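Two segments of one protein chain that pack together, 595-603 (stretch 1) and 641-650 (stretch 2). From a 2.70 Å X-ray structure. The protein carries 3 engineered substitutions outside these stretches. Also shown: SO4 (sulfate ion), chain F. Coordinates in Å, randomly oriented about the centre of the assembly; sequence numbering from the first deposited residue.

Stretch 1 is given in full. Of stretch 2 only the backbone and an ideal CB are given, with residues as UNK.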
# COMPACT_ATOMS: atom_id res chain seq x y z
N LEU A 595 23.33 -0.09 -3.13
CA LEU A 595 23.62 -1.46 -2.76
C LEU A 595 24.31 -2.13 -3.94
O LEU A 595 23.76 -2.22 -5.05
CB LEU A 595 22.34 -2.18 -2.33
CG LEU A 595 22.44 -3.59 -1.75
CD1 LEU A 595 21.59 -3.77 -0.50
CD2 LEU A 595 22.02 -4.56 -2.79
N GLU A 596 25.55 -2.56 -3.70
CA GLU A 596 26.40 -3.16 -4.72
C GLU A 596 25.92 -4.56 -5.04
O GLU A 596 26.34 -5.54 -4.42
CB GLU A 596 27.84 -3.17 -4.25
CG GLU A 596 28.50 -1.80 -4.22
CD GLU A 596 28.75 -1.23 -5.61
OE1 GLU A 596 28.97 -2.01 -6.56
OE2 GLU A 596 28.73 -0.00 -5.76
N HIS A 597 25.04 -4.66 -6.02
CA HIS A 597 24.26 -5.86 -6.14
C HIS A 597 24.64 -6.65 -7.36
O HIS A 597 24.22 -7.79 -7.51
CB HIS A 597 22.77 -5.49 -6.15
CG HIS A 597 21.86 -6.68 -6.08
ND1 HIS A 597 21.29 -7.25 -7.20
CD2 HIS A 597 21.44 -7.41 -5.03
CE1 HIS A 597 20.55 -8.27 -6.84
NE2 HIS A 597 20.62 -8.39 -5.52
N SER A 598 25.42 -6.04 -8.25
CA SER A 598 25.89 -6.73 -9.45
C SER A 598 26.60 -8.03 -9.11
O SER A 598 27.28 -8.14 -8.07
CB SER A 598 26.85 -5.84 -10.25
OG SER A 598 26.17 -4.77 -10.87
N ARG A 599 26.41 -9.02 -9.97
CA ARG A 599 27.21 -10.24 -9.91
C ARG A 599 27.89 -10.41 -11.26
O ARG A 599 27.23 -10.62 -12.29
CB ARG A 599 26.33 -11.44 -9.58
CG ARG A 599 25.51 -11.26 -8.33
CD ARG A 599 24.20 -11.97 -8.45
NE ARG A 599 23.54 -12.06 -7.16
CZ ARG A 599 22.31 -11.64 -6.90
NH1 ARG A 599 21.57 -11.11 -7.87
NH2 ARG A 599 21.81 -11.76 -5.68
N ILE A 600 29.22 -10.28 -11.27
CA ILE A 600 29.98 -10.23 -12.51
C ILE A 600 31.26 -11.07 -12.41
O ILE A 600 31.94 -11.03 -11.38
CB ILE A 600 30.36 -8.78 -12.87
CG1 ILE A 600 29.10 -7.99 -13.28
CG2 ILE A 600 31.41 -8.74 -13.98
CD1 ILE A 600 29.35 -6.51 -13.59
N TRP A 601 31.58 -11.82 -13.46
CA TRP A 601 32.79 -12.64 -13.45
C TRP A 601 33.68 -12.32 -14.65
O TRP A 601 33.21 -12.28 -15.79
CB TRP A 601 32.48 -14.15 -13.47
CG TRP A 601 31.30 -14.63 -12.66
CD1 TRP A 601 30.84 -14.12 -11.47
CD2 TRP A 601 30.45 -15.74 -12.97
NE1 TRP A 601 29.75 -14.84 -11.03
CE2 TRP A 601 29.49 -15.84 -11.94
CE3 TRP A 601 30.41 -16.66 -14.03
CZ2 TRP A 601 28.49 -16.81 -11.94
CZ3 TRP A 601 29.41 -17.64 -14.02
CH2 TRP A 601 28.48 -17.71 -12.98
N CYS A 602 34.96 -12.08 -14.38
CA CYS A 602 35.96 -11.84 -15.41
C CYS A 602 37.10 -12.83 -15.30
O CYS A 602 37.80 -12.87 -14.29
CB CYS A 602 36.54 -10.44 -15.28
SG CYS A 602 35.27 -9.22 -15.30
N PHE A 603 37.29 -13.61 -16.35
CA PHE A 603 38.43 -14.51 -16.42
C PHE A 603 39.41 -14.01 -17.48
O PHE A 603 39.04 -13.83 -18.65
CB PHE A 603 37.97 -15.92 -16.73
CG PHE A 603 37.00 -16.49 -15.72
CD1 PHE A 603 37.46 -17.32 -14.70
CD2 PHE A 603 35.64 -16.21 -15.79
CE1 PHE A 603 36.58 -17.86 -13.78
CE2 PHE A 603 34.76 -16.75 -14.86
CZ PHE A 603 35.23 -17.57 -13.85
N UNK A 641 34.08 -2.16 -21.04
CA UNK A 641 33.45 -1.21 -20.14
C UNK A 641 33.31 -1.80 -18.74
O UNK A 641 33.63 -1.13 -17.76
CB UNK A 641 32.08 -0.79 -20.68
N UNK A 642 32.86 -3.05 -18.65
CA UNK A 642 32.63 -3.72 -17.37
C UNK A 642 33.92 -3.79 -16.58
O UNK A 642 33.96 -3.48 -15.38
CB UNK A 642 32.06 -5.12 -17.58
N UNK A 643 34.99 -4.15 -17.27
CA UNK A 643 36.31 -4.20 -16.66
C UNK A 643 36.75 -2.81 -16.23
O UNK A 643 37.27 -2.65 -15.13
CB UNK A 643 37.33 -4.81 -17.63
N UNK A 644 36.51 -1.81 -17.07
CA UNK A 644 36.83 -0.44 -16.70
C UNK A 644 36.19 -0.13 -15.35
O UNK A 644 36.86 0.30 -14.41
CB UNK A 644 36.35 0.54 -17.77
N UNK A 645 34.88 -0.41 -15.27
CA UNK A 645 34.06 -0.16 -14.10
C UNK A 645 34.58 -0.91 -12.88
O UNK A 645 34.83 -0.31 -11.82
CB UNK A 645 32.61 -0.55 -14.38
N UNK A 646 34.79 -2.22 -13.03
CA UNK A 646 35.35 -3.02 -11.94
C UNK A 646 36.71 -2.51 -11.50
O UNK A 646 37.05 -2.59 -10.32
CB UNK A 646 35.46 -4.49 -12.36
N UNK A 647 37.50 -1.98 -12.44
CA UNK A 647 38.79 -1.41 -12.11
C UNK A 647 38.60 -0.16 -11.30
O UNK A 647 39.28 0.04 -10.29
CB UNK A 647 39.60 -1.11 -13.37
N UNK A 648 37.65 0.67 -11.72
CA UNK A 648 37.25 1.80 -10.87
C UNK A 648 36.91 1.32 -9.45
O UNK A 648 37.37 1.91 -8.48
CB UNK A 648 36.05 2.53 -11.48
N UNK A 649 36.14 0.24 -9.33
CA UNK A 649 35.82 -0.24 -7.99
C UNK A 649 37.09 -0.64 -7.23
O UNK A 649 37.25 -0.28 -6.06
CB UNK A 649 34.86 -1.43 -8.07
N UNK A 650 38.01 -1.34 -7.89
CA UNK A 650 39.24 -1.81 -7.22
C UNK A 650 40.22 -0.69 -6.92
O UNK A 650 41.20 -0.90 -6.20
CB UNK A 650 39.94 -2.86 -8.08
S SO4 F . 18.30 -11.02 -5.05
O1 SO4 F . 18.44 -9.62 -4.64
O2 SO4 F . 18.66 -11.89 -3.92
O3 SO4 F . 16.92 -11.27 -5.45
O4 SO4 F . 19.14 -11.27 -6.23

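Stretch 2 is one helix, with phi and psi near -60° and -45° over most of its length. It crosses strand 600-603 at about 103°, with axes 10.1 Å apart at closest approach. Stretch 1 offers it two apolar side chains, Ile600 and Cys602, and the carboxylate of Glu596.

Position 641 has nothing of stretch 1 within 5.5 Å of its ideal CB. Stretch 1 sets no preference here. The residue is Glu641, which makes no contact across.

Position 642 points its CA-to-CB bond toward stretch 1, and the ideal CB lies 5.0 Å from Ile600 CD1. The neighbour is aliphatic and the gap is moderate. Valine, isoleucine, leucine or methionine would suit. It is Ile642, with chi1 m and chi2 t. Its CG2 packs 3.7 Å from Ile600 CG2, a contact between two branched side chains.

Position 643 points sideways, with its ideal CB 5.4 Å from Cys602 SG. A side chain must extend to gain contact, and an apolar one of medium size fits best beside the sulfur. It is Ile643, whose end comes nearer than its CB direction suggests. Its CG1 is 4.3 Å from Cys602 SG, a loose apolar contact.

Positions 644 and 645 are out of reach of stretch 1, so many residues would be compatible. They are Asp644 and Ile645.

Position 646 points toward stretch 1, one turn after 642. No atom of stretch 1 lies within 5.5 Å of its ideal CB, so a short side chain would leave a gap. Ile600 and Cys602 lie ahead, which favours a long apolar residue such as leucine or methionine. It is Leu646, with chi1 m and chi2 t. Its CD1 reaches both neighbours, 3.7 Å from Cys602 SG and 3.8 Å from Ile600 CG2.

Positions 647 and 648 again lie out of reach, and stretch 1 does not restrict them. They are Glu647 and Ile648.

Position 649 points toward stretch 1, but the CA of 649 is 10.4 Å from Glu596 CA, the nearest CA of stretch 1. The Glu596 side chain spans part of this distance and presents a carboxylate. A long donor is called for: glutamine, lysine or arginine could each answer it. It is Gln649. Its NE2 donates a hydrogen bond to Glu596 OE1 at 2.7 Å, with an N-H...acceptor angle of 156°. Gln649 NE2 also lies 3.4 Å from Glu596 OE2. Gln649 OE1 is hydrogen-bonded elsewhere in the structure.

Position 650 is out of reach and free of demands from stretch 1. It is Leu650.

Stretch 2, residues 641-650: EIIDILEIQL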
# COMPACT_ATOMS: atom_id res chain seq x y z
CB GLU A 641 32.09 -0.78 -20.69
CG GLU A 641 31.40 0.33 -19.92
CD GLU A 641 30.06 0.70 -20.54
OE1 GLU A 641 29.23 -0.21 -20.76
OE2 GLU A 641 29.83 1.89 -20.84
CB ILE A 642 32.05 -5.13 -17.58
CG1 ILE A 642 30.60 -5.03 -18.01
CG2 ILE A 642 32.13 -5.95 -16.31
CD1 ILE A 642 30.03 -6.33 -18.52
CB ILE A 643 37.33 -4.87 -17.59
CG1 ILE A 643 36.80 -6.25 -17.98
CG2 ILE A 643 38.65 -5.03 -16.90
CD1 ILE A 643 37.68 -7.02 -18.88
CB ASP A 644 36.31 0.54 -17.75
CG ASP A 644 37.20 0.64 -18.96
OD1 ASP A 644 38.40 0.28 -18.88
OD2 ASP A 644 36.71 1.11 -20.00
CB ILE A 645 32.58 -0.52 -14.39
CG1 ILE A 645 31.96 0.56 -15.28
CG2 ILE A 645 31.78 -0.67 -13.11
CD1 ILE A 645 30.82 0.06 -16.12
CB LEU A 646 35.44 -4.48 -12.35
CG LEU A 646 34.08 -5.14 -12.54
CD1 LEU A 646 34.29 -6.57 -12.85
CD2 LEU A 646 33.19 -4.98 -11.30
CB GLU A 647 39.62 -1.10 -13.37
CG GLU A 647 40.33 -2.32 -13.92
CD GLU A 647 41.00 -2.04 -15.24
OE1 GLU A 647 41.33 -0.86 -15.50
OE2 GLU A 647 41.20 -3.00 -16.02
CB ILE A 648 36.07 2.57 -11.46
CG1 ILE A 648 36.44 3.08 -12.85
CG2 ILE A 648 35.69 3.71 -10.53
CD1 ILE A 648 35.43 4.00 -13.48
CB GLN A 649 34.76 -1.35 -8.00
CG GLN A 649 33.43 -0.91 -8.60
CD GLN A 649 32.24 -1.74 -8.11
OE1 GLN A 649 32.37 -2.93 -7.82
NE2 GLN A 649 31.08 -1.10 -8.02
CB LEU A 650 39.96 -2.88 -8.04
CG LEU A 650 39.30 -4.26 -8.09
CD1 LEU A 650 40.11 -5.10 -9.05
CD2 LEU A 650 39.22 -4.90 -6.69
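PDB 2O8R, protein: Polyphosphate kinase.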